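PDB 1RVK: isomerase/lactonizing enzyme from Agrobacterium tumefaciens, which is of unknown function but, as an enolase-superfamily member, probably uses bound magnesium to stabilise an enolate formed by proton abstraction next to a substrate carboxylate. Local coordinates for residues His18-Ser21 against Ala22-His26; Gly146-Thr149 against Pro150-Gly154; Ala180-Val183 against Lys184-Leu187; Asp206-His209 against Trp210-Arg213. One frame throughout, in Å; residues are numbered along the deposited sequence.

Contact 1 of 4, residues His18-Ser21 against Ala22-His26; sequences HSDS and AGHAH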
loop_
_atom_site.group_PDB
_atom_site.type_symbol
_atom_site.label_atom_id
_atom_site.label_comp_id
_atom_site.label_asym_id
_atom_site.label_seq_id
_atom_site.Cartn_x
_atom_site.Cartn_y
_atom_site.Cartn_z
ATOM N N HIS A 18 6.025 14.813 -3.089
ATOM C CA HIS A 18 4.931 15.604 -3.643
ATOM C C HIS A 18 4.024 14.666 -4.428
ATOM O O HIS A 18 4.358 13.508 -4.639
ATOM C CB HIS A 18 5.454 16.676 -4.602
ATOM C CG HIS A 18 6.111 17.837 -3.925
ATOM N ND1 HIS A 18 7.324 17.734 -3.280
ATOM C CD2 HIS A 18 5.725 19.128 -3.800
ATOM C CE1 HIS A 18 7.658 18.914 -2.787
ATOM N NE2 HIS A 18 6.706 19.777 -3.089
ATOM N N SER A 19 2.876 15.169 -4.857
ATOM C CA SER A 19 1.950 14.367 -5.649
ATOM C C SER A 19 1.385 15.264 -6.744
ATOM O O SER A 19 0.946 16.382 -6.467
ATOM C CB SER A 19 0.819 13.818 -4.771
ATOM O OG SER A 19 0.033 14.863 -4.231
ATOM N N ASP A 20 1.411 14.791 -7.989
ATOM C CA ASP A 20 0.896 15.597 -9.092
ATOM C C ASP A 20 -0.628 15.638 -9.112
ATOM O O ASP A 20 -1.287 15.085 -8.232
ATOM C CB ASP A 20 1.436 15.105 -10.444
ATOM C CG ASP A 20 1.100 13.657 -10.727
ATOM O OD1 ASP A 20 -0.004 13.210 -10.350
ATOM O OD2 ASP A 20 1.939 12.970 -11.351
ATOM N N SER A 21 -1.184 16.306 -10.116
ATOM C CA SER A 21 -2.629 16.445 -10.229
ATOM C C SER A 21 -3.388 15.129 -10.329
ATOM O O SER A 21 -4.560 15.062 -9.963
ATOM C CB SER A 21 -2.971 17.335 -11.423
ATOM O OG SER A 21 -2.517 18.655 -11.196
ATOM N N ALA A 22 -2.725 14.085 -10.822
ATOM C CA ALA A 22 -3.358 12.776 -10.953
ATOM C C ALA A 22 -3.124 11.918 -9.711
ATOM O O ALA A 22 -3.604 10.785 -9.632
ATOM C CB ALA A 22 -2.831 12.056 -12.195
ATOM N N GLY A 23 -2.372 12.452 -8.752
ATOM C CA GLY A 23 -2.114 11.719 -7.522
ATOM C C GLY A 23 -0.859 10.863 -7.486
ATOM O O GLY A 23 -0.677 10.080 -6.554
ATOM N N HIS A 24 0.013 10.999 -8.481
ATOM C CA HIS A 24 1.244 10.207 -8.511
ATOM C C HIS A 24 2.353 10.918 -7.740
ATOM O O HIS A 24 2.521 12.133 -7.863
ATOM C CB HIS A 24 1.681 9.961 -9.960
ATOM C CG HIS A 24 0.597 9.397 -10.825
ATOM N ND1 HIS A 24 -0.104 8.260 -10.489
ATOM C CD2 HIS A 24 0.076 9.827 -11.999
ATOM C CE1 HIS A 24 -1.013 8.016 -11.417
ATOM N NE2 HIS A 24 -0.924 8.951 -12.345
ATOM N N ALA A 25 3.107 10.157 -6.949
ATOM C CA ALA A 25 4.183 10.719 -6.133
ATOM C C ALA A 25 5.452 11.034 -6.915
ATOM O O ALA A 25 5.827 10.310 -7.837
ATOM C CB ALA A 25 4.512 9.770 -4.984
ATOM N N HIS A 26 6.109 12.123 -6.526
ATOM C CA HIS A 26 7.351 12.564 -7.153
ATOM C C HIS A 26 8.175 13.311 -6.123
ATOM O O HIS A 26 7.633 13.866 -5.168
ATOM C CB HIS A 26 7.085 13.528 -8.310
ATOM C CG HIS A 26 6.332 12.923 -9.451
ATOM N ND1 HIS A 26 5.020 13.240 -9.728
ATOM C CD2 HIS A 26 6.702 12.010 -10.380
ATOM C CE1 HIS A 26 4.615 12.548 -10.778
ATOM N NE2 HIS A 26 5.616 11.794 -11.192
#

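Contact 2 of 4, residues Gly146-Thr149 against Pro150-Gly154; sequences GLAT and PEDYG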
loop_
_atom_site.group_PDB
_atom_site.type_symbol
_atom_site.label_atom_id
_atom_site.label_comp_id
_atom_site.label_asym_id
_atom_site.label_seq_id
_atom_site.Cartn_x
_atom_site.Cartn_y
_atom_site.Cartn_z
ATOM N N GLY A 146 16.910 11.699 -12.549
ATOM C CA GLY A 146 15.937 11.067 -11.672
ATOM C C GLY A 146 15.380 9.817 -12.326
ATOM O O GLY A 146 16.015 8.765 -12.301
ATOM N N LEU A 147 14.185 9.936 -12.899
ATOM C CA LEU A 147 13.538 8.827 -13.595
ATOM C C LEU A 147 12.972 9.397 -14.894
ATOM O O LEU A 147 11.813 9.179 -15.240
ATOM C CB LEU A 147 12.419 8.233 -12.730
ATOM C CG LEU A 147 12.894 7.548 -11.442
ATOM C CD1 LEU A 147 11.699 7.126 -10.600
ATOM C CD2 LEU A 147 13.756 6.339 -11.790
ATOM N N ALA A 148 13.818 10.125 -15.616
ATOM C CA ALA A 148 13.410 10.765 -16.864
ATOM C C ALA A 148 13.604 9.904 -18.102
ATOM O O ALA A 148 12.895 10.068 -19.093
ATOM C CB ALA A 148 14.167 12.072 -17.038
ATOM N N THR A 149 14.559 8.986 -18.047
ATOM C CA THR A 149 14.854 8.135 -19.193
ATOM C C THR A 149 14.911 6.657 -18.836
ATOM O O THR A 149 14.981 6.290 -17.663
ATOM C CB THR A 149 16.219 8.498 -19.794
ATOM O OG1 THR A 149 17.251 8.057 -18.903
ATOM C CG2 THR A 149 16.344 10.005 -19.975
ATOM N N PRO A 150 14.878 5.784 -19.856
ATOM C CA PRO A 150 14.945 4.345 -19.594
ATOM C C PRO A 150 16.238 4.035 -18.848
ATOM O O PRO A 150 16.265 3.211 -17.934
ATOM C CB PRO A 150 14.922 3.742 -20.997
ATOM C CG PRO A 150 14.021 4.686 -21.732
ATOM C CD PRO A 150 14.533 6.044 -21.267
ATOM N N GLU A 151 17.313 4.709 -19.245
ATOM C CA GLU A 151 18.610 4.519 -18.610
ATOM C C GLU A 151 18.585 4.883 -17.123
ATOM O O GLU A 151 19.245 4.233 -16.313
ATOM C CB GLU A 151 19.675 5.348 -19.337
ATOM C CG GLU A 151 20.019 4.823 -20.733
ATOM C CD GLU A 151 18.928 5.071 -21.775
ATOM O OE1 GLU A 151 18.985 4.425 -22.845
ATOM O OE2 GLU A 151 18.030 5.910 -21.545
ATOM N N ASP A 152 17.827 5.915 -16.760
ATOM C CA ASP A 152 17.736 6.325 -15.358
ATOM C C ASP A 152 17.154 5.207 -14.495
ATOM O O ASP A 152 17.531 5.049 -13.337
ATOM C CB ASP A 152 16.860 7.574 -15.199
ATOM C CG ASP A 152 17.525 8.831 -15.723
ATOM O OD1 ASP A 152 18.772 8.877 -15.763
ATOM O OD2 ASP A 152 16.799 9.783 -16.077
ATOM N N TYR A 153 16.222 4.442 -15.051
ATOM C CA TYR A 153 15.631 3.348 -14.293
ATOM C C TYR A 153 16.661 2.247 -14.109
ATOM O O TYR A 153 16.749 1.634 -13.044
ATOM C CB TYR A 153 14.401 2.784 -15.008
ATOM C CG TYR A 153 13.123 3.528 -14.700
ATOM C CD1 TYR A 153 12.763 4.667 -15.416
ATOM C CD2 TYR A 153 12.272 3.087 -13.684
ATOM C CE1 TYR A 153 11.574 5.351 -15.131
ATOM C CE2 TYR A 153 11.089 3.760 -13.390
ATOM C CZ TYR A 153 10.745 4.889 -14.117
ATOM O OH TYR A 153 9.567 5.545 -13.837
ATOM N N GLY A 154 17.438 1.999 -15.158
ATOM C CA GLY A 154 18.459 0.972 -15.084
ATOM C C GLY A 154 19.494 1.293 -14.023
ATOM O O GLY A 154 19.913 0.420 -13.270
HETATM O O HOH W 1 19.679 9.185 -18.408
#

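Contact 3 of 4, residues Ala180-Val183 against Lys184-Leu187; sequences APDV and KMDL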
loop_
_atom_site.group_PDB
_atom_site.type_symbol
_atom_site.label_atom_id
_atom_site.label_comp_id
_atom_site.label_asym_id
_atom_site.label_seq_id
_atom_site.Cartn_x
_atom_site.Cartn_y
_atom_site.Cartn_z
ATOM N N ALA A 180 3.619 11.369 -21.795
ATOM C CA ALA A 180 3.026 10.115 -21.326
ATOM C C ALA A 180 1.537 9.937 -21.637
ATOM O O ALA A 180 0.794 10.910 -21.758
ATOM C CB ALA A 180 3.262 9.974 -19.822
ATOM N N PRO A 181 1.087 8.677 -21.765
ATOM C CA PRO A 181 1.914 7.471 -21.642
ATOM C C PRO A 181 2.436 7.007 -22.997
ATOM O O PRO A 181 1.916 7.404 -24.041
ATOM C CB PRO A 181 0.949 6.468 -21.031
ATOM C CG PRO A 181 -0.324 6.795 -21.762
ATOM C CD PRO A 181 -0.347 8.326 -21.769
ATOM N N ASP A 182 3.458 6.160 -22.979
ATOM C CA ASP A 182 4.040 5.637 -24.212
ATOM C C ASP A 182 4.519 4.207 -23.962
ATOM O O ASP A 182 5.491 3.992 -23.236
ATOM C CB ASP A 182 5.213 6.521 -24.652
ATOM C CG ASP A 182 5.728 6.170 -26.033
ATOM O OD1 ASP A 182 6.066 4.992 -26.268
ATOM O OD2 ASP A 182 5.801 7.077 -26.886
ATOM N N VAL A 183 3.828 3.235 -24.554
ATOM C CA VAL A 183 4.178 1.829 -24.375
ATOM C C VAL A 183 5.628 1.532 -24.735
ATOM O O VAL A 183 6.299 0.774 -24.041
ATOM C CB VAL A 183 3.264 0.906 -25.214
ATOM C CG1 VAL A 183 3.765 -0.533 -25.148
ATOM C CG2 VAL A 183 1.838 0.986 -24.689
ATOM N N LYS A 184 6.112 2.128 -25.818
ATOM C CA LYS A 184 7.489 1.891 -26.226
ATOM C C LYS A 184 8.487 2.364 -25.175
ATOM O O LYS A 184 9.486 1.693 -24.930
ATOM C CB LYS A 184 7.775 2.563 -27.570
ATOM C CG LYS A 184 7.087 1.870 -28.732
ATOM C CD LYS A 184 7.431 2.523 -30.058
ATOM C CE LYS A 184 6.801 1.761 -31.217
ATOM N NZ LYS A 184 5.317 1.696 -31.097
HETATM N N MSE A 185 8.221 3.512 -24.559
HETATM C CA MSE A 185 9.115 4.037 -23.530
HETATM C C MSE A 185 9.093 3.124 -22.312
HETATM O O MSE A 185 10.137 2.818 -21.738
HETATM C CB MSE A 185 8.700 5.454 -23.117
HETATM C CG MSE A 185 9.077 6.536 -24.114
HETATM SE SE MSE A 185 11.001 6.714 -24.313
HETATM C CE MSE A 185 11.369 7.753 -22.740
ATOM N N ASP A 186 7.898 2.692 -21.917
ATOM C CA ASP A 186 7.758 1.800 -20.771
ATOM C C ASP A 186 8.582 0.533 -20.984
ATOM O O ASP A 186 9.278 0.071 -20.077
ATOM C CB ASP A 186 6.284 1.423 -20.573
ATOM C CG ASP A 186 5.435 2.596 -20.122
ATOM O OD1 ASP A 186 4.197 2.429 -20.015
ATOM O OD2 ASP A 186 5.996 3.683 -19.866
ATOM N N LEU A 187 8.505 -0.030 -22.186
ATOM C CA LEU A 187 9.252 -1.245 -22.491
ATOM C C LEU A 187 10.756 -1.000 -22.488
ATOM O O LEU A 187 11.521 -1.882 -22.105
ATOM C CB LEU A 187 8.815 -1.824 -23.839
ATOM C CG LEU A 187 7.465 -2.547 -23.830
ATOM C CD1 LEU A 187 7.063 -2.928 -25.248
ATOM C CD2 LEU A 187 7.565 -3.779 -22.950
HETATM O O HOH W 2 4.723 6.025 -20.296
#

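Contact 4 of 4, residues Asp206-His209 against Trp210-Arg213; sequences DAFH and WYSR. With MG (magnesium ion), chain B.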
loop_
_atom_site.group_PDB
_atom_site.type_symbol
_atom_site.label_atom_id
_atom_site.label_comp_id
_atom_site.label_asym_id
_atom_site.label_seq_id
_atom_site.Cartn_x
_atom_site.Cartn_y
_atom_site.Cartn_z
ATOM N N ASP A 206 4.310 -1.824 -13.059
ATOM C CA ASP A 206 3.007 -1.255 -12.737
ATOM C C ASP A 206 2.967 -0.000 -13.605
ATOM O O ASP A 206 3.376 1.079 -13.182
ATOM C CB ASP A 206 2.959 -0.904 -11.250
ATOM C CG ASP A 206 1.589 -0.446 -10.790
ATOM O OD1 ASP A 206 1.458 -0.170 -9.591
ATOM O OD2 ASP A 206 0.651 -0.352 -11.606
ATOM N N ALA A 207 2.493 -0.162 -14.835
ATOM C CA ALA A 207 2.442 0.939 -15.790
ATOM C C ALA A 207 1.168 1.765 -15.715
ATOM O O ALA A 207 0.319 1.537 -14.860
ATOM C CB ALA A 207 2.623 0.393 -17.201
ATOM N N PHE A 208 1.062 2.742 -16.613
ATOM C CA PHE A 208 -0.109 3.616 -16.715
ATOM C C PHE A 208 -1.371 2.774 -16.471
ATOM O O PHE A 208 -1.632 1.809 -17.185
ATOM C CB PHE A 208 -0.109 4.246 -18.111
ATOM C CG PHE A 208 -1.299 5.101 -18.403
ATOM C CD1 PHE A 208 -2.230 4.702 -19.358
ATOM C CD2 PHE A 208 -1.473 6.325 -17.763
ATOM C CE1 PHE A 208 -3.317 5.516 -19.676
ATOM C CE2 PHE A 208 -2.557 7.143 -18.073
ATOM C CZ PHE A 208 -3.479 6.738 -19.030
ATOM N N HIS A 209 -2.153 3.153 -15.461
ATOM C CA HIS A 209 -3.345 2.402 -15.057
ATOM C C HIS A 209 -4.583 2.431 -15.948
ATOM O O HIS A 209 -5.612 1.865 -15.571
ATOM C CB HIS A 209 -3.784 2.851 -13.660
ATOM C CG HIS A 209 -2.657 3.058 -12.700
ATOM N ND1 HIS A 209 -1.814 2.043 -12.305
ATOM C CD2 HIS A 209 -2.258 4.162 -12.023
ATOM C CE1 HIS A 209 -0.946 2.511 -11.425
ATOM N NE2 HIS A 209 -1.194 3.795 -11.237
ATOM N N TRP A 210 -4.506 3.068 -17.112
ATOM C CA TRP A 210 -5.680 3.158 -17.974
ATOM C C TRP A 210 -5.418 2.894 -19.458
ATOM O O TRP A 210 -6.099 3.460 -20.319
ATOM C CB TRP A 210 -6.321 4.543 -17.825
ATOM C CG TRP A 210 -6.637 4.947 -16.410
ATOM C CD1 TRP A 210 -7.820 4.777 -15.751
ATOM C CD2 TRP A 210 -5.764 5.627 -15.499
ATOM N NE1 TRP A 210 -7.742 5.320 -14.486
ATOM C CE2 TRP A 210 -6.490 5.847 -14.306
ATOM C CE3 TRP A 210 -4.437 6.074 -15.575
ATOM C CZ2 TRP A 210 -5.934 6.495 -13.198
ATOM C CZ3 TRP A 210 -3.883 6.718 -14.472
ATOM C CH2 TRP A 210 -4.634 6.922 -13.299
ATOM N N TYR A 211 -4.439 2.047 -19.766
ATOM C CA TYR A 211 -4.148 1.724 -21.165
ATOM C C TYR A 211 -5.324 0.980 -21.783
ATOM O O TYR A 211 -6.042 0.256 -21.097
ATOM C CB TYR A 211 -2.924 0.808 -21.277
ATOM C CG TYR A 211 -1.583 1.501 -21.359
ATOM C CD1 TYR A 211 -0.544 1.132 -20.506
ATOM C CD2 TYR A 211 -1.333 2.482 -22.321
ATOM C CE1 TYR A 211 0.715 1.720 -20.606
ATOM C CE2 TYR A 211 -0.075 3.079 -22.431
ATOM C CZ TYR A 211 0.943 2.688 -21.568
ATOM O OH TYR A 211 2.189 3.252 -21.670
ATOM N N SER A 212 -5.507 1.160 -23.087
ATOM C CA SER A 212 -6.562 0.462 -23.814
ATOM C C SER A 212 -6.161 -1.014 -23.861
ATOM O O SER A 212 -5.030 -1.362 -23.533
ATOM C CB SER A 212 -6.646 0.995 -25.239
ATOM O OG SER A 212 -5.418 0.766 -25.915
ATOM N N ARG A 213 -7.081 -1.884 -24.270
ATOM C CA ARG A 213 -6.759 -3.301 -24.363
ATOM C C ARG A 213 -5.600 -3.510 -25.339
ATOM O O ARG A 213 -4.666 -4.249 -25.043
ATOM C CB ARG A 213 -7.967 -4.115 -24.843
ATOM C CG ARG A 213 -9.088 -4.280 -23.822
ATOM C CD ARG A 213 -10.097 -5.306 -24.315
ATOM N NE ARG A 213 -11.254 -5.446 -23.433
ATOM C CZ ARG A 213 -12.158 -6.411 -23.551
ATOM N NH1 ARG A 213 -12.032 -7.317 -24.511
ATOM N NH2 ARG A 213 -13.194 -6.467 -22.721
HETATM MG MG MG B . 0.074 -0.589 -8.067
HETATM O O HOH W 3 -1.440 -0.618 -9.708
HETATM O O HOH W 4 -0.449 1.580 -7.556
HETATM O O HOH W 5 1.883 -0.291 -6.689
#

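Contact 1 of 4, residues His18-Ser21 against Ala22-His26
H18 and H26 form an antiparallel hydrogen-bonded pair, H18 N to H26 O at 2.8 Å and H26 N to H18 O at 2.9 Å, next to the non-hydrogen-bonded pair of S19 and A25. The hairpin then closes through a type I turn from D20 to G23. D20 is linked to both G23 and H24: its O accepts from G23 N, and its N donates to H24 O at 2.9 Å. This two-to-one pairing, with G23 at positive phi (92°), marks a 3:5 hairpin with a G1 beta bulge. The D20 carboxylate folds back over the turn because CG lies between the backbone N and the carbonyl carbon (chi1 58°). There OD1 accepts a fairly straight bond from H24 N at 2.9 Å, the donor standing above the carboxylate plane, and a weak one from A22 N. OD2 lies 3.3 Å from H24 CB, near the plane of the imidazole and at its edge, and the carboxylate and ring planes are perpendicular. Outside the hairpin, H18 stacks on H31 and H26 NE2 bonds to G140 O. The hairpin belongs to the N-terminal domain, and the H24 side chain lies about 9 Å from the magnesium, consistent with the capping loop of this superfamily. One carboxylate oxygen thus ties two backbone amides into the bend, which would favour an ionised D20.

Contact 2 of 4, residues Gly146-Thr149 against Pro150-Gly154
T149 and D152 exchange side-chain-to-backbone hydrogen bonds around the first turn of helix 150-163. D152 N donates to T149 OG1 at 3.1 Å, and T149 N donates to D152 OD2 at 3.1 Å. The hydroxyl reaches the helix end because OG1 sits between the backbone N and the carbonyl carbon (chi1 72°), which leaves CG2 beside the backbone N. D152 OD2 has a second donor in A148 N, 3.0 Å away. The two amides come from different directions, A148 N on the anti lone pair and T149 N from above the carboxylate plane. The other carboxylate oxygen, OD1, accepts from water 1, which also bonds T149 OG1 at 2.7 Å and so bridges the two side chains.

The reciprocal pattern is a capping box with T149 as N-cap. It starts the helix that links the parallel neighbouring strands 130-137 and 167-171, a beta-alpha-beta crossover of the barrel domain. From the backbone, T149 O receives only weak bonds, from D152 N and from Y153 N, the latter at 3.4 Å.

Apolar contact is made by L147 and Y153, whose side chains cross at about a right angle. L147 CD2 stands 3.8 Å from the centroid of the Y153 ring and only 2° off its normal, a CH-pi contact squarely over the face. L147 CB adds a touch to Y153 CE1 at 3.8 Å, while T149 O lies in plane at the ring edge. The phenol is fixed at its far end by a bond from OH to H171 O, and W173 meets the ring edge-to-face. G146 O, 3.2 Å from D152 CB, is buried without a polar partner.

Contact 3 of 4, residues Ala180-Val183 against Lys184-Leu187
D182 is the N-cap of helix 183-197, one of the outer helices of the barrel domain, and its side chain turns back onto the amides of K184 and M185 in the first turn. Among the polar contacts, D182 OD1 accepts from M185 N at 3.1 Å, the donor standing 45° out of the carboxylate plane. K184 N adds a shorter but strongly bent bond to the same oxygen, rated weak by its angle of 116° at the hydrogen. This placement follows from CG lying opposite the backbone N (chi1 -171°). The helical backbone pattern starts at once, with D186 N to D182 O at 3.0 Å and L187 N to V183 O at 3.0 Å. Water 2 accepts from D182 N and lies 2.7 Å from D186 OD2, to which it can donate, while D186 OD1 bonds Y211 OH in the adjoining loop.

The D182 and M185 side chains cross in van der Waals contact, CB and CG of D182 each 3.9 Å from CG of M185, which is modelled as selenomethionine. The apolar pair is V183 and L187, one turn apart, which both pack on L219 of helix 213-224. Their side chains lie side by side, pointing the same way, with V183 CG1 4.1 Å from L187 CD1.

Contact 4 of 4, residues Asp206-His209 against Trp210-Arg213
D206 OD1 binds the magnesium ion at 2.1 Å, the shortest polar bond of this loop. Waters 3, 4 and 5 also ligate the metal, and E232 and E258 complete a six-ligand shell. The carboxylate is further fixed by water 3, which is bound to magnesium at 2.2 Å and donates to D206 OD2 at 2.8 Å, so both oxygens of D206 are engaged.

Beyond the metal ligand, the chain is held by an aromatic cluster of F208, H209, W210 and Y211. With F208 CG opposite the backbone N (chi1 176°), the phenyl group lies between W210 and Y211. It turns its edge to the face of Y211, centroids 5.2 Å apart and planes at 73°, a T-shaped arrangement. F208 CB also lies over that phenol ring, 4.0 Å from its centroid. The indole in turn presents an edge to the face of F208, offset from the ring centre, with W210 CE3 3.3 Å from F208 CE2. Held on its face by W210 and at its edge by Y211, the F208 ring is probably limited in its turning. H209 approaches the indole from its face: CB stands 3.8 Å from the centroid of the six-membered ring of W210, and the imidazole edge points to the same ring with planes at 74°.

The loop leaves the C-terminal end of barrel strand 202-206, the usual place for metal ligands in this superfamily, and leads into helix 213-224. F208 rests on P175 and P181, Y211 on V183 of helix 183-197, and R213 reaches helix 240-249.

The contacts follow one another along the chain. Contact 1 is a hairpin of the N-terminal domain; contacts 2, 3 and 4 lie on successive beta-alpha connections of the barrel, entering helices 150-163, 183-197 and 213-224. Centres of contacts 3 and 4 are 10 Å apart, those of 2 and 3 are 13 Å apart, and both pairs touch, the latter through P150 CD and M185 CE (3.9 Å). Contact 1, though its centre is 17 Å from that of contact 4, meets it where H24 CE1 packs on H209 CD2 at 4.1 Å. The N-terminal hairpin thus reaches the magnesium-bearing loop, consistent with an active site formed between the two domains.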